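Local coordinates for vacuolar-sorting protein BRO1 (Saccharomyces cerevisiae, PDB 1ZB1) that helps sort multivesicular-body cargo into intralumenal vesicles and recruits the DOA4 deubiquitinase to endosomes, its Bro1 domain possibly binding SNF7, at residues 73-85 with 356-368. Sequence-based numbering, arbitrary orientation.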
ATOM      1  N   LEU A  73     -15.780   4.919   3.598  1.00 14.82           N
ATOM      2  CA  LEU A  73     -15.557   4.885   5.046  1.00 14.45           C
ATOM      3  C   LEU A  73     -16.906   4.961   5.766  1.00 15.68           C
ATOM      4  O   LEU A  73     -17.120   4.282   6.770  1.00 13.01           O
ATOM      5  CB  LEU A  73     -14.680   6.057   5.506  1.00 16.48           C
ATOM      6  CG  LEU A  73     -13.150   6.010   5.606  1.00 21.47           C
ATOM      7  CD1 LEU A  73     -12.644   4.588   5.634  1.00 20.56           C
ATOM      8  CD2 LEU A  73     -12.536   6.796   4.461  1.00 20.61           C
ATOM      9  N   LYS A  74     -17.814   5.795   5.256  1.00 17.22           N
ATOM     10  CA  LYS A  74     -19.139   5.922   5.860  1.00 17.03           C
ATOM     11  C   LYS A  74     -19.953   4.641   5.671  1.00 17.13           C
ATOM     12  O   LYS A  74     -20.668   4.197   6.584  1.00 15.02           O
ATOM     13  CB  LYS A  74     -19.889   7.120   5.258  1.00 19.70           C
ATOM     14  CG  LYS A  74     -19.290   8.461   5.675  1.00 23.00           C
ATOM     15  CD  LYS A  74     -20.090   9.654   5.158  1.00 27.28           C
ATOM     16  CE  LYS A  74     -19.546  10.956   5.760  1.00 32.18           C
ATOM     17  NZ  LYS A  74     -20.207  12.181   5.230  1.00 37.82           N
ATOM     18  N   TYR A  75     -19.845   4.041   4.492  1.00 14.89           N
ATOM     19  CA  TYR A  75     -20.577   2.803   4.237  1.00 16.77           C
ATOM     20  C   TYR A  75     -20.009   1.673   5.107  1.00 16.35           C
ATOM     21  O   TYR A  75     -20.766   0.850   5.613  1.00 16.59           O
ATOM     22  CB  TYR A  75     -20.513   2.422   2.750  1.00 15.85           C
ATOM     23  CG  TYR A  75     -21.368   1.214   2.400  1.00 15.23           C
ATOM     24  CD1 TYR A  75     -22.728   1.191   2.705  1.00 15.60           C
ATOM     25  CD2 TYR A  75     -20.805   0.079   1.804  1.00 15.46           C
ATOM     26  CE1 TYR A  75     -23.512   0.065   2.438  1.00 16.03           C
ATOM     27  CE2 TYR A  75     -21.586  -1.054   1.525  1.00 13.82           C
ATOM     28  CZ  TYR A  75     -22.933  -1.051   1.851  1.00 16.44           C
ATOM     29  OH  TYR A  75     -23.706  -2.168   1.630  1.00 15.35           O
ATOM     30  N   TYR A  76     -18.688   1.625   5.281  1.00 16.92           N
ATOM     31  CA  TYR A  76     -18.093   0.579   6.123  1.00 15.89           C
ATOM     32  C   TYR A  76     -18.619   0.756   7.550  1.00 17.02           C
ATOM     33  O   TYR A  76     -18.965  -0.227   8.222  1.00 16.49           O
ATOM     34  CB  TYR A  76     -16.558   0.663   6.138  1.00 16.53           C
ATOM     35  CG  TYR A  76     -15.884  -0.564   6.753  1.00 16.94           C
ATOM     36  CD1 TYR A  76     -15.461  -1.626   5.953  1.00 17.98           C
ATOM     37  CD2 TYR A  76     -15.710  -0.675   8.134  1.00 17.97           C
ATOM     38  CE1 TYR A  76     -14.878  -2.774   6.508  1.00 15.68           C
ATOM     39  CE2 TYR A  76     -15.132  -1.820   8.708  1.00 16.59           C
ATOM     40  CZ  TYR A  76     -14.718  -2.864   7.889  1.00 19.06           C
ATOM     41  OH  TYR A  76     -14.138  -3.991   8.443  1.00 16.85           O
ATOM     42  N   SER A  77     -18.693   2.005   8.009  1.00 17.62           N
ATOM     43  CA  SER A  77     -19.195   2.275   9.356  1.00 18.34           C
ATOM     44  C   SER A  77     -20.590   1.688   9.517  1.00 17.16           C
ATOM     45  O   SER A  77     -20.893   1.075  10.539  1.00 17.70           O
ATOM     46  CB  SER A  77     -19.237   3.782   9.651  1.00 20.81           C
ATOM     47  OG  SER A  77     -17.926   4.319   9.733  1.00 25.78           O
ATOM     48  N   PHE A  78     -21.436   1.875   8.509  1.00 15.83           N
ATOM     49  CA  PHE A  78     -22.796   1.343   8.547  1.00 15.26           C
ATOM     50  C   PHE A  78     -22.741  -0.166   8.750  1.00 17.72           C
ATOM     51  O   PHE A  78     -23.474  -0.728   9.564  1.00 17.57           O
ATOM     52  CB  PHE A  78     -23.530   1.626   7.234  1.00 15.55           C
ATOM     53  CG  PHE A  78     -24.823   0.864   7.099  1.00 15.60           C
ATOM     54  CD1 PHE A  78     -25.984   1.322   7.713  1.00 16.56           C
ATOM     55  CD2 PHE A  78     -24.857  -0.356   6.426  1.00 14.16           C
ATOM     56  CE1 PHE A  78     -27.167   0.577   7.661  1.00 17.88           C
ATOM     57  CE2 PHE A  78     -26.035  -1.105   6.370  1.00 13.85           C
ATOM     58  CZ  PHE A  78     -27.189  -0.637   6.990  1.00 16.11           C
ATOM     59  N   LEU A  79     -21.873  -0.809   7.976  1.00 17.45           N
ATOM     60  CA  LEU A  79     -21.688  -2.261   8.024  1.00 18.98           C
ATOM     61  C   LEU A  79     -21.152  -2.749   9.362  1.00 19.91           C
ATOM     62  O   LEU A  79     -21.584  -3.789   9.867  1.00 20.18           O
ATOM     63  CB  LEU A  79     -20.707  -2.695   6.934  1.00 19.51           C
ATOM     64  CG  LEU A  79     -21.135  -3.220   5.562  1.00 22.51           C
ATOM     65  CD1 LEU A  79     -22.601  -2.958   5.253  1.00 18.42           C
ATOM     66  CD2 LEU A  79     -20.215  -2.605   4.537  1.00 17.57           C
ATOM     67  N   GLU A  80     -20.191  -2.016   9.918  1.00 20.28           N
ATOM     68  CA  GLU A  80     -19.591  -2.406  11.187  1.00 22.59           C
ATOM     69  C   GLU A  80     -20.624  -2.371  12.316  1.00 22.62           C
ATOM     70  O   GLU A  80     -20.694  -3.297  13.132  1.00 22.19           O
ATOM     71  CB  GLU A  80     -18.394  -1.498  11.513  1.00 22.13           C
ATOM     72  CG  GLU A  80     -17.569  -1.974  12.698  1.00 26.29           C
ATOM     73  CD  GLU A  80     -16.918  -3.330  12.460  1.00 30.32           C
ATOM     74  OE1 GLU A  80     -17.630  -4.286  12.073  1.00 33.10           O
ATOM     75  OE2 GLU A  80     -15.696  -3.446  12.672  1.00 32.43           O
ATOM     76  N   HIS A  81     -21.424  -1.311  12.366  1.00 23.00           N
ATOM     77  CA  HIS A  81     -22.459  -1.206  13.389  1.00 23.62           C
ATOM     78  C   HIS A  81     -23.526  -2.281  13.179  1.00 23.26           C
ATOM     79  O   HIS A  81     -24.078  -2.807  14.145  1.00 23.05           O
ATOM     80  CB  HIS A  81     -23.122   0.177  13.365  1.00 23.97           C
ATOM     81  CG  HIS A  81     -22.319   1.249  14.035  1.00 26.50           C
ATOM     82  ND1 HIS A  81     -21.704   2.267  13.337  1.00 26.41           N
ATOM     83  CD2 HIS A  81     -22.043   1.469  15.343  1.00 25.70           C
ATOM     84  CE1 HIS A  81     -21.084   3.068  14.186  1.00 25.86           C
ATOM     85  NE2 HIS A  81     -21.272   2.605  15.408  1.00 26.58           N
ATOM     86  N   LEU A  82     -23.822  -2.594  11.917  1.00 22.74           N
ATOM     87  CA  LEU A  82     -24.814  -3.618  11.600  1.00 23.32           C
ATOM     88  C   LEU A  82     -24.297  -4.959  12.113  1.00 24.37           C
ATOM     89  O   LEU A  82     -25.047  -5.757  12.684  1.00 23.89           O
ATOM     90  CB  LEU A  82     -25.036  -3.702  10.084  1.00 23.85           C
ATOM     91  CG  LEU A  82     -26.056  -4.733   9.584  1.00 23.55           C
ATOM     92  CD1 LEU A  82     -27.427  -4.457  10.188  1.00 22.38           C
ATOM     93  CD2 LEU A  82     -26.132  -4.676   8.066  1.00 25.18           C
ATOM     94  N   TYR A  83     -23.004  -5.193  11.905  1.00 24.91           N
ATOM     95  CA  TYR A  83     -22.363  -6.426  12.340  1.00 27.45           C
ATOM     96  C   TYR A  83     -22.307  -6.516  13.867  1.00 27.85           C
ATOM     97  O   TYR A  83     -22.457  -7.598  14.426  1.00 27.54           O
ATOM     98  CB  TYR A  83     -20.956  -6.522  11.747  1.00 30.13           C
ATOM     99  CG  TYR A  83     -20.175  -7.750  12.178  1.00 33.87           C
ATOM    100  CD1 TYR A  83     -19.204  -7.667  13.174  1.00 35.52           C
ATOM    101  CD2 TYR A  83     -20.400  -8.990  11.579  1.00 34.63           C
ATOM    102  CE1 TYR A  83     -18.470  -8.787  13.560  1.00 37.62           C
ATOM    103  CE2 TYR A  83     -19.674 -10.119  11.961  1.00 37.02           C
ATOM    104  CZ  TYR A  83     -18.710 -10.006  12.950  1.00 36.70           C
ATOM    105  OH  TYR A  83     -17.971 -11.108  13.320  1.00 39.56           O
ATOM    106  N   PHE A  84     -22.090  -5.388  14.539  1.00 28.70           N
ATOM    107  CA  PHE A  84     -22.055  -5.378  16.002  1.00 30.21           C
ATOM    108  C   PHE A  84     -23.411  -5.831  16.536  1.00 31.56           C
ATOM    109  O   PHE A  84     -23.498  -6.508  17.561  1.00 31.93           O
ATOM    110  CB  PHE A  84     -21.799  -3.967  16.561  1.00 29.97           C
ATOM    111  CG  PHE A  84     -20.401  -3.445  16.347  1.00 31.91           C
ATOM    112  CD1 PHE A  84     -19.320  -4.307  16.191  1.00 32.10           C
ATOM    113  CD2 PHE A  84     -20.162  -2.069  16.370  1.00 31.66           C
ATOM    114  CE1 PHE A  84     -18.022  -3.809  16.063  1.00 31.97           C
ATOM    115  CE2 PHE A  84     -18.867  -1.563  16.244  1.00 32.84           C
ATOM    116  CZ  PHE A  84     -17.794  -2.437  16.090  1.00 31.62           C
ATOM    117  N   ARG A  85     -24.470  -5.443  15.832  1.00 31.71           N
ATOM    118  CA  ARG A  85     -25.831  -5.767  16.238  1.00 33.46           C
ATOM    119  C   ARG A  85     -26.372  -7.125  15.786  1.00 34.87           C
ATOM    120  O   ARG A  85     -27.079  -7.791  16.546  1.00 35.00           O
ATOM    121  CB  ARG A  85     -26.769  -4.651  15.770  1.00 34.34           C
ATOM    122  CG  ARG A  85     -26.445  -3.298  16.400  1.00 36.83           C
ATOM    123  CD  ARG A  85     -27.197  -2.164  15.732  1.00 38.80           C
ATOM    124  NE  ARG A  85     -26.999  -0.883  16.411  1.00 41.28           N
ATOM    125  CZ  ARG A  85     -25.818  -0.292  16.584  1.00 43.58           C
ATOM    126  NH1 ARG A  85     -24.709  -0.862  16.130  1.00 42.64           N
ATOM    127  NH2 ARG A  85     -25.748   0.883  17.203  1.00 45.17           N
ATOM    128  N   TYR A 356     -15.533   8.189  11.759  1.00 24.98           N
ATOM    129  CA  TYR A 356     -16.781   8.055  10.998  1.00 23.77           C
ATOM    130  C   TYR A 356     -17.912   7.303  11.701  1.00 24.38           C
ATOM    131  O   TYR A 356     -19.071   7.404  11.294  1.00 24.56           O
ATOM    132  CB  TYR A 356     -16.510   7.357   9.659  1.00 20.42           C
ATOM    133  CG  TYR A 356     -15.520   8.082   8.783  1.00 20.71           C
ATOM    134  CD1 TYR A 356     -14.145   7.897   8.944  1.00 18.78           C
ATOM    135  CD2 TYR A 356     -15.956   8.983   7.814  1.00 19.85           C
ATOM    136  CE1 TYR A 356     -13.224   8.602   8.149  1.00 19.85           C
ATOM    137  CE2 TYR A 356     -15.052   9.688   7.021  1.00 20.34           C
ATOM    138  CZ  TYR A 356     -13.691   9.495   7.196  1.00 19.19           C
ATOM    139  OH  TYR A 356     -12.801  10.211   6.427  1.00 21.78           O
ATOM    140  N   MET A 357     -17.578   6.561  12.752  1.00 24.15           N
ATOM    141  CA  MET A 357     -18.563   5.755  13.473  1.00 25.63           C
ATOM    142  C   MET A 357     -19.747   6.473  14.148  1.00 27.74           C
ATOM    143  O   MET A 357     -20.892   6.036  14.019  1.00 25.30           O
ATOM    144  CB  MET A 357     -17.839   4.878  14.499  1.00 25.04           C
ATOM    145  CG  MET A 357     -16.882   3.862  13.880  1.00 25.80           C
ATOM    146  SD  MET A 357     -17.703   2.590  12.867  1.00 24.66           S
ATOM    147  CE  MET A 357     -18.202   1.435  14.116  1.00 26.85           C
ATOM    148  N   GLN A 358     -19.481   7.567  14.858  1.00 28.56           N
ATOM    149  CA  GLN A 358     -20.541   8.307  15.553  1.00 30.36           C
ATOM    150  C   GLN A 358     -21.738   8.757  14.707  1.00 29.83           C
ATOM    151  O   GLN A 358     -22.881   8.391  14.995  1.00 28.96           O
ATOM    152  CB  GLN A 358     -19.947   9.532  16.256  1.00 33.68           C
ATOM    153  CG  GLN A 358     -19.881   9.418  17.768  1.00 40.40           C
ATOM    154  CD  GLN A 358     -21.255   9.345  18.418  1.00 42.93           C
ATOM    155  OE1 GLN A 358     -21.993   8.374  18.238  1.00 45.43           O
ATOM    156  NE2 GLN A 358     -21.605  10.380  19.179  1.00 45.87           N
ATOM    157  N   ASP A 359     -21.485   9.557  13.677  1.00 29.50           N
ATOM    158  CA  ASP A 359     -22.566  10.061  12.830  1.00 32.35           C
ATOM    159  C   ASP A 359     -23.416   8.962  12.188  1.00 31.83           C
ATOM    160  O   ASP A 359     -24.638   9.104  12.058  1.00 31.00           O
ATOM    161  CB  ASP A 359     -22.007  10.984  11.736  1.00 36.08           C
ATOM    162  CG  ASP A 359     -21.460  12.290  12.297  1.00 41.66           C
ATOM    163  OD1 ASP A 359     -22.117  12.883  13.183  1.00 43.26           O
ATOM    164  OD2 ASP A 359     -20.380  12.732  11.844  1.00 44.74           O
ATOM    165  N   VAL A 360     -22.771   7.869  11.789  1.00 29.88           N
ATOM    166  CA  VAL A 360     -23.476   6.756  11.165  1.00 29.58           C
ATOM    167  C   VAL A 360     -24.386   6.024  12.152  1.00 28.84           C
ATOM    168  O   VAL A 360     -25.505   5.655  11.811  1.00 28.22           O
ATOM    169  CB  VAL A 360     -22.475   5.755  10.528  1.00 28.16           C
ATOM    170  CG1 VAL A 360     -23.184   4.463  10.154  1.00 29.56           C
ATOM    171  CG2 VAL A 360     -21.852   6.380   9.282  1.00 29.62           C
ATOM    172  N   ALA A 361     -23.909   5.820  13.375  1.00 28.63           N
ATOM    173  CA  ALA A 361     -24.711   5.134  14.382  1.00 29.49           C
ATOM    174  C   ALA A 361     -25.998   5.903  14.677  1.00 30.98           C
ATOM    175  O   ALA A 361     -27.056   5.307  14.890  1.00 31.36           O
ATOM    176  CB  ALA A 361     -23.909   4.962  15.664  1.00 29.05           C
ATOM    177  N   ASN A 362     -25.910   7.228  14.693  1.00 32.36           N
ATOM    178  CA  ASN A 362     -27.079   8.048  14.976  1.00 33.63           C
ATOM    179  C   ASN A 362     -28.079   8.051  13.830  1.00 32.23           C
ATOM    180  O   ASN A 362     -29.282   7.908  14.042  1.00 32.68           O
ATOM    181  CB  ASN A 362     -26.663   9.488  15.291  1.00 35.99           C
ATOM    182  CG  ASN A 362     -25.865   9.592  16.573  1.00 40.32           C
ATOM    183  OD1 ASN A 362     -26.198   8.957  17.579  1.00 44.32           O
ATOM    184  ND2 ASN A 362     -24.815  10.404  16.554  1.00 40.48           N
ATOM    185  N   LYS A 363     -27.569   8.211  12.615  1.00 31.78           N
ATOM    186  CA  LYS A 363     -28.411   8.249  11.431  1.00 31.46           C
ATOM    187  C   LYS A 363     -29.188   6.956  11.179  1.00 30.84           C
ATOM    188  O   LYS A 363     -30.352   6.995  10.781  1.00 28.97           O
ATOM    189  CB  LYS A 363     -27.549   8.585  10.208  1.00 32.71           C
ATOM    190  CG  LYS A 363     -28.313   8.701   8.906  1.00 37.02           C
ATOM    191  CD  LYS A 363     -27.408   9.199   7.784  1.00 40.57           C
ATOM    192  CE  LYS A 363     -28.165   9.262   6.464  1.00 42.75           C
ATOM    193  NZ  LYS A 363     -27.396   9.907   5.355  1.00 45.71           N
ATOM    194  N   TYR A 364     -28.561   5.812  11.430  1.00 28.33           N
ATOM    195  CA  TYR A 364     -29.215   4.534  11.158  1.00 29.31           C
ATOM    196  C   TYR A 364     -29.791   3.733  12.324  1.00 29.76           C
ATOM    197  O   TYR A 364     -30.198   2.585  12.146  1.00 29.83           O
ATOM    198  CB  TYR A 364     -28.259   3.649  10.352  1.00 27.41           C
ATOM    199  CG  TYR A 364     -27.926   4.248   9.012  1.00 26.66           C
ATOM    200  CD1 TYR A 364     -26.728   4.931   8.801  1.00 27.66           C
ATOM    201  CD2 TYR A 364     -28.841   4.188   7.967  1.00 26.84           C
ATOM    202  CE1 TYR A 364     -26.458   5.543   7.577  1.00 25.94           C
ATOM    203  CE2 TYR A 364     -28.583   4.795   6.746  1.00 27.87           C
ATOM    204  CZ  TYR A 364     -27.396   5.469   6.556  1.00 26.76           C
ATOM    205  OH  TYR A 364     -27.158   6.067   5.340  1.00 27.89           O
ATOM    206  N   ASP A 365     -29.854   4.335  13.505  1.00 30.04           N
ATOM    207  CA  ASP A 365     -30.382   3.639  14.674  1.00 31.03           C
ATOM    208  C   ASP A 365     -31.791   3.049  14.476  1.00 30.68           C
ATOM    209  O   ASP A 365     -32.050   1.911  14.864  1.00 31.05           O
ATOM    210  CB  ASP A 365     -30.369   4.575  15.886  1.00 32.37           C
ATOM    211  CG  ASP A 365     -30.737   3.865  17.169  1.00 33.83           C
ATOM    212  OD1 ASP A 365     -31.921   3.908  17.561  1.00 35.49           O
ATOM    213  OD2 ASP A 365     -29.841   3.246  17.775  1.00 33.65           O
ATOM    214  N   SER A 366     -32.695   3.818  13.875  1.00 31.35           N
ATOM    215  CA  SER A 366     -34.059   3.338  13.640  1.00 31.37           C
ATOM    216  C   SER A 366     -34.073   2.166  12.659  1.00 30.59           C
ATOM    217  O   SER A 366     -34.835   1.209  12.824  1.00 30.22           O
ATOM    218  CB  SER A 366     -34.939   4.473  13.100  1.00 34.16           C
ATOM    219  OG  SER A 366     -35.017   5.550  14.022  1.00 38.91           O
ATOM    220  N   LEU A 367     -33.239   2.250  11.631  1.00 27.69           N
ATOM    221  CA  LEU A 367     -33.157   1.186  10.642  1.00 25.93           C
ATOM    222  C   LEU A 367     -32.700  -0.094  11.341  1.00 25.01           C
ATOM    223  O   LEU A 367     -33.319  -1.148  11.175  1.00 26.01           O
ATOM    224  CB  LEU A 367     -32.187   1.578   9.515  1.00 22.15           C
ATOM    225  CG  LEU A 367     -32.003   0.582   8.364  1.00 21.34           C
ATOM    226  CD1 LEU A 367     -31.471   1.300   7.139  1.00 18.66           C
ATOM    227  CD2 LEU A 367     -31.062  -0.536   8.787  1.00 18.92           C
ATOM    228  N   TYR A 368     -31.632   0.009  12.134  1.00 23.84           N
ATOM    229  CA  TYR A 368     -31.096  -1.144  12.867  1.00 23.61           C
ATOM    230  C   TYR A 368     -32.146  -1.773  13.790  1.00 26.06           C
ATOM    231  O   TYR A 368     -32.371  -2.986  13.757  1.00 24.33           O
ATOM    232  CB  TYR A 368     -29.886  -0.731  13.721  1.00 23.18           C
ATOM    233  CG  TYR A 368     -28.645  -0.291  12.956  1.00 22.75           C
ATOM    234  CD1 TYR A 368     -27.826   0.720  13.463  1.00 22.28           C
ATOM    235  CD2 TYR A 368     -28.268  -0.904  11.760  1.00 20.98           C
ATOM    236  CE1 TYR A 368     -26.659   1.114  12.804  1.00 21.36           C
ATOM    237  CE2 TYR A 368     -27.096  -0.518  11.087  1.00 21.35           C
ATOM    238  CZ  TYR A 368     -26.299   0.494  11.623  1.00 21.22           C
ATOM    239  OH  TYR A 368     -25.142   0.892  10.987  1.00 21.89           O
TER
HETATM  240  O   HOH W   1     -27.252   3.243  16.465  1.00 40.47           O
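H81 and Y368, which touch through H81 CB and Y368 OH, are two of the knobs in a knobs-into-holes crossing between helix 65-86 and helix 349-371, the last modelled helix of this Bro1 domain; the axes of the two segments approach to 8.8 Å and cross at -63°. The H81 imidazole is sandwiched: M357 CE lies over one face, 3.6 Å from the ring centroid, and A361 CB over the opposite one. Two bends in the M357 chain, at chi2 and chi3, fold its methyl back over the ring and against E80 CG and F84 CE2. Y368 enters a hole between F78, H81, L82 and R85, where Y368 OH donates to F78 O at 2.7 Å, in the carbonyl plane on a lone pair. That oxygen also accepts from L82 N, so the tyrosine adds to the helical bond without replacing it. F78, with CG anti to its backbone N (chi1 168°), turns its ring edge to the face of Y364 in a T-shaped pair, centroids 5.1 Å apart; L52 of helix 46-58 also packs on F78. At one end of the crossing, L73 CB stands over the centre of the Y356 ring. At the other, the R85 guanidinium lays one face over Y368 CD1. R85 NH1 hydrogen-bonds to H81 O from above its carbonyl plane, opposite R85 N, and a water weakly held by R85 NH2 donates to A361 O at 2.6 Å and to D365 OD2.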